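Local coordinates for protein fasciclin I (Drosophila melanogaster, PDB 1O70) that acts as a neural cell adhesion molecule, held at the membrane by a predicted GPI anchor and built from repeated FAS1 domains, at residues R193-W204 and T296-P306. Sequence-based numbering, arbitrary orientation.
Sequences RFTYFVPRDKGW and TNGIIHVIDYP. With SO4 (sulfate ion), chain C.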
# COMPACT_ATOMS: atom_id res chain seq x y z
N ARG A 193 -3.86 12.30 -12.07
CA ARG A 193 -4.08 11.42 -10.94
C ARG A 193 -4.20 10.00 -11.48
O ARG A 193 -5.07 9.71 -12.30
CB ARG A 193 -5.34 11.83 -10.18
CG ARG A 193 -5.11 13.01 -9.25
CD ARG A 193 -4.13 12.65 -8.14
NE ARG A 193 -3.75 13.80 -7.31
CZ ARG A 193 -2.89 14.74 -7.68
NH1 ARG A 193 -2.31 14.69 -8.88
NH2 ARG A 193 -2.59 15.74 -6.86
N PHE A 194 -3.30 9.12 -11.04
CA PHE A 194 -3.31 7.75 -11.51
C PHE A 194 -3.83 6.74 -10.51
O PHE A 194 -3.62 6.86 -9.30
CB PHE A 194 -1.91 7.29 -11.91
CG PHE A 194 -1.20 8.21 -12.83
CD1 PHE A 194 -0.50 9.31 -12.33
CD2 PHE A 194 -1.16 7.96 -14.20
CE1 PHE A 194 0.24 10.13 -13.17
CE2 PHE A 194 -0.42 8.77 -15.05
CZ PHE A 194 0.28 9.86 -14.53
N THR A 195 -4.52 5.74 -11.03
CA THR A 195 -5.03 4.64 -10.23
C THR A 195 -4.43 3.43 -10.94
O THR A 195 -4.99 2.93 -11.92
CB THR A 195 -6.55 4.58 -10.26
OG1 THR A 195 -7.08 5.75 -9.62
CG2 THR A 195 -7.05 3.36 -9.53
N TYR A 196 -3.29 2.98 -10.44
CA TYR A 196 -2.56 1.86 -11.04
C TYR A 196 -2.83 0.53 -10.34
O TYR A 196 -2.53 0.36 -9.16
CB TYR A 196 -1.06 2.17 -11.03
CG TYR A 196 -0.20 1.41 -12.03
CD1 TYR A 196 1.19 1.54 -12.01
CD2 TYR A 196 -0.76 0.55 -12.97
CE1 TYR A 196 2.01 0.84 -12.89
CE2 TYR A 196 0.05 -0.16 -13.87
CZ TYR A 196 1.43 -0.02 -13.82
OH TYR A 196 2.23 -0.75 -14.67
N PHE A 197 -3.41 -0.41 -11.08
CA PHE A 197 -3.68 -1.74 -10.55
C PHE A 197 -2.42 -2.52 -10.86
O PHE A 197 -2.23 -2.99 -11.98
CB PHE A 197 -4.89 -2.39 -11.23
CG PHE A 197 -6.17 -1.66 -10.99
CD1 PHE A 197 -6.50 -0.55 -11.76
CD2 PHE A 197 -7.01 -2.03 -9.94
CE1 PHE A 197 -7.64 0.20 -11.49
CE2 PHE A 197 -8.16 -1.29 -9.65
CZ PHE A 197 -8.47 -0.17 -10.43
N VAL A 198 -1.56 -2.63 -9.85
CA VAL A 198 -0.28 -3.29 -9.99
C VAL A 198 -0.19 -4.76 -9.59
O VAL A 198 -0.35 -5.10 -8.42
CB VAL A 198 0.80 -2.56 -9.17
CG1 VAL A 198 2.11 -3.27 -9.32
CG2 VAL A 198 0.90 -1.12 -9.61
N PRO A 199 0.08 -5.65 -10.56
CA PRO A 199 0.19 -7.06 -10.19
C PRO A 199 1.47 -7.23 -9.35
O PRO A 199 2.51 -6.66 -9.68
CB PRO A 199 0.30 -7.76 -11.55
CG PRO A 199 -0.47 -6.83 -12.48
CD PRO A 199 0.02 -5.48 -12.02
N ARG A 200 1.40 -7.99 -8.26
CA ARG A 200 2.56 -8.21 -7.41
C ARG A 200 3.49 -9.21 -8.10
O ARG A 200 3.08 -9.86 -9.06
CB ARG A 200 2.13 -8.78 -6.06
CG ARG A 200 1.41 -10.10 -6.20
CD ARG A 200 0.78 -10.54 -4.90
NE ARG A 200 1.78 -10.76 -3.86
CZ ARG A 200 1.54 -11.41 -2.73
NH1 ARG A 200 0.33 -11.90 -2.48
NH2 ARG A 200 2.52 -11.57 -1.84
N ASP A 201 4.72 -9.33 -7.62
CA ASP A 201 5.66 -10.27 -8.21
C ASP A 201 5.07 -11.68 -8.31
O ASP A 201 5.12 -12.31 -9.38
CB ASP A 201 6.97 -10.29 -7.41
CG ASP A 201 7.94 -9.16 -7.82
OD1 ASP A 201 7.52 -8.22 -8.55
OD2 ASP A 201 9.12 -9.23 -7.41
N LYS A 202 4.52 -12.19 -7.21
CA LYS A 202 3.91 -13.53 -7.19
C LYS A 202 2.93 -13.68 -8.35
O LYS A 202 2.80 -14.76 -8.95
CB LYS A 202 3.18 -13.77 -5.86
CG LYS A 202 2.80 -15.23 -5.62
CD LYS A 202 1.86 -15.39 -4.42
CE LYS A 202 2.40 -14.72 -3.14
NZ LYS A 202 3.63 -15.35 -2.58
N GLY A 203 2.23 -12.59 -8.67
CA GLY A 203 1.29 -12.60 -9.77
C GLY A 203 1.99 -12.85 -11.10
O GLY A 203 1.54 -13.70 -11.87
N TRP A 204 3.07 -12.12 -11.39
CA TRP A 204 3.77 -12.35 -12.65
C TRP A 204 4.42 -13.74 -12.65
O TRP A 204 4.52 -14.37 -13.71
CB TRP A 204 4.84 -11.28 -12.91
CG TRP A 204 4.26 -9.95 -13.32
CD1 TRP A 204 4.33 -8.78 -12.61
CD2 TRP A 204 3.48 -9.65 -14.50
NE1 TRP A 204 3.64 -7.79 -13.26
CE2 TRP A 204 3.11 -8.29 -14.41
CE3 TRP A 204 3.05 -10.41 -15.60
CZ2 TRP A 204 2.34 -7.66 -15.40
CZ3 TRP A 204 2.27 -9.77 -16.59
CH2 TRP A 204 1.93 -8.41 -16.47
N THR A 296 1.32 10.40 -3.91
CA THR A 296 1.14 11.84 -3.99
C THR A 296 0.37 12.28 -5.23
O THR A 296 -0.30 13.32 -5.22
CB THR A 296 2.51 12.56 -3.95
OG1 THR A 296 3.34 12.07 -5.02
CG2 THR A 296 3.21 12.30 -2.62
N ASN A 297 0.44 11.47 -6.29
CA ASN A 297 -0.26 11.78 -7.53
C ASN A 297 -1.19 10.64 -7.91
O ASN A 297 -1.38 10.37 -9.09
CB ASN A 297 0.75 12.00 -8.65
CG ASN A 297 1.60 10.79 -8.88
OD1 ASN A 297 1.70 9.92 -8.02
ND2 ASN A 297 2.24 10.73 -10.04
N GLY A 298 -1.76 9.97 -6.92
CA GLY A 298 -2.65 8.87 -7.24
C GLY A 298 -2.70 7.78 -6.20
O GLY A 298 -2.31 7.98 -5.05
N ILE A 299 -3.17 6.61 -6.61
CA ILE A 299 -3.29 5.48 -5.71
C ILE A 299 -2.94 4.21 -6.45
O ILE A 299 -3.20 4.09 -7.65
CB ILE A 299 -4.73 5.37 -5.16
CG1 ILE A 299 -4.81 4.36 -4.02
CG2 ILE A 299 -5.67 4.93 -6.27
CD1 ILE A 299 -6.15 4.33 -3.35
N ILE A 300 -2.35 3.25 -5.74
CA ILE A 300 -1.98 1.97 -6.33
C ILE A 300 -2.73 0.84 -5.63
O ILE A 300 -2.85 0.83 -4.41
CB ILE A 300 -0.49 1.71 -6.15
CG1 ILE A 300 0.31 2.54 -7.16
CG2 ILE A 300 -0.20 0.21 -6.28
CD1 ILE A 300 1.82 2.35 -7.02
N HIS A 301 -3.22 -0.13 -6.40
CA HIS A 301 -3.91 -1.28 -5.80
C HIS A 301 -3.14 -2.54 -6.22
O HIS A 301 -3.14 -2.91 -7.40
CB HIS A 301 -5.35 -1.38 -6.29
CG HIS A 301 -6.17 -0.16 -6.03
ND1 HIS A 301 -6.58 0.20 -4.76
CD2 HIS A 301 -6.66 0.78 -6.87
CE1 HIS A 301 -7.29 1.31 -4.83
NE2 HIS A 301 -7.35 1.69 -6.10
N VAL A 302 -2.49 -3.20 -5.27
CA VAL A 302 -1.73 -4.39 -5.62
C VAL A 302 -2.64 -5.58 -5.81
O VAL A 302 -3.36 -5.99 -4.89
CB VAL A 302 -0.67 -4.72 -4.56
CG1 VAL A 302 0.10 -5.95 -4.98
CG2 VAL A 302 0.27 -3.54 -4.38
N ILE A 303 -2.62 -6.15 -7.01
CA ILE A 303 -3.48 -7.28 -7.29
C ILE A 303 -2.74 -8.62 -7.35
O ILE A 303 -1.52 -8.65 -7.48
CB ILE A 303 -4.30 -7.02 -8.55
CG1 ILE A 303 -3.40 -6.90 -9.77
CG2 ILE A 303 -5.08 -5.72 -8.36
CD1 ILE A 303 -4.17 -6.63 -11.06
N ASP A 304 -3.49 -9.71 -7.22
CA ASP A 304 -2.93 -11.07 -7.20
C ASP A 304 -2.50 -11.61 -8.55
O ASP A 304 -1.62 -12.47 -8.63
CB ASP A 304 -3.94 -12.05 -6.60
CG ASP A 304 -3.86 -12.13 -5.09
OD1 ASP A 304 -4.88 -12.53 -4.49
OD2 ASP A 304 -2.79 -11.83 -4.50
N TYR A 305 -3.14 -11.12 -9.60
CA TYR A 305 -2.85 -11.59 -10.95
C TYR A 305 -3.13 -10.45 -11.91
O TYR A 305 -4.06 -9.66 -11.72
CB TYR A 305 -3.76 -12.78 -11.27
CG TYR A 305 -3.35 -13.61 -12.47
CD1 TYR A 305 -2.28 -14.50 -12.39
CD2 TYR A 305 -4.02 -13.48 -13.70
CE1 TYR A 305 -1.89 -15.25 -13.50
CE2 TYR A 305 -3.63 -14.23 -14.82
CZ TYR A 305 -2.56 -15.11 -14.71
OH TYR A 305 -2.14 -15.83 -15.81
N PRO A 306 -2.32 -10.33 -12.97
CA PRO A 306 -2.48 -9.27 -13.97
C PRO A 306 -3.73 -9.43 -14.83
O PRO A 306 -4.19 -10.55 -15.07
CB PRO A 306 -1.20 -9.37 -14.78
CG PRO A 306 -0.89 -10.83 -14.72
CD PRO A 306 -1.16 -11.19 -13.30
S SO4 C . 5.57 -11.06 -3.69
O1 SO4 C . 6.39 -9.88 -3.42
O2 SO4 C . 4.55 -10.71 -4.69
O3 SO4 C . 6.40 -12.16 -4.21
O4 SO4 C . 4.91 -11.48 -2.44
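P306 lays CB on the six-membered ring of W204, 4.0 Å from its centroid, and P199 CB rests on the same face of the indole, whose NE1 is hydrogen-bonded to T174 OG1. Both prolines close the parallel pairing of 193-199 with 298-303, the first and last strands in sequence of the fourth FAS1 domain, adjacent within its mixed sheet. The F197 and H301 side chains run side by side, their rings set obliquely with planes 34° apart, F197 CE2 meeting H301 CD2, while T195 CG2 comes to the edge of the imidazole; D292 and Y242 hold the two imidazole nitrogens. At the far end the R193 guanidinium turns one face to T296 O and N297 CA. Seven backbone hydrogen bonds join the two segments. Beyond the strand, R200 NE donates to O2 of a sulfate, probably carried in from crystallisation. A chi1 of 60° tucks R200 CG over its own backbone and sets the chain alongside D304; D304 OD2 meets R200 NH1 at the guanidinium edge, a long salt bridge of 3.7 Å. Sulfate O2 also accepts K202 N at the start of helix 201-210, 2.9 Å away.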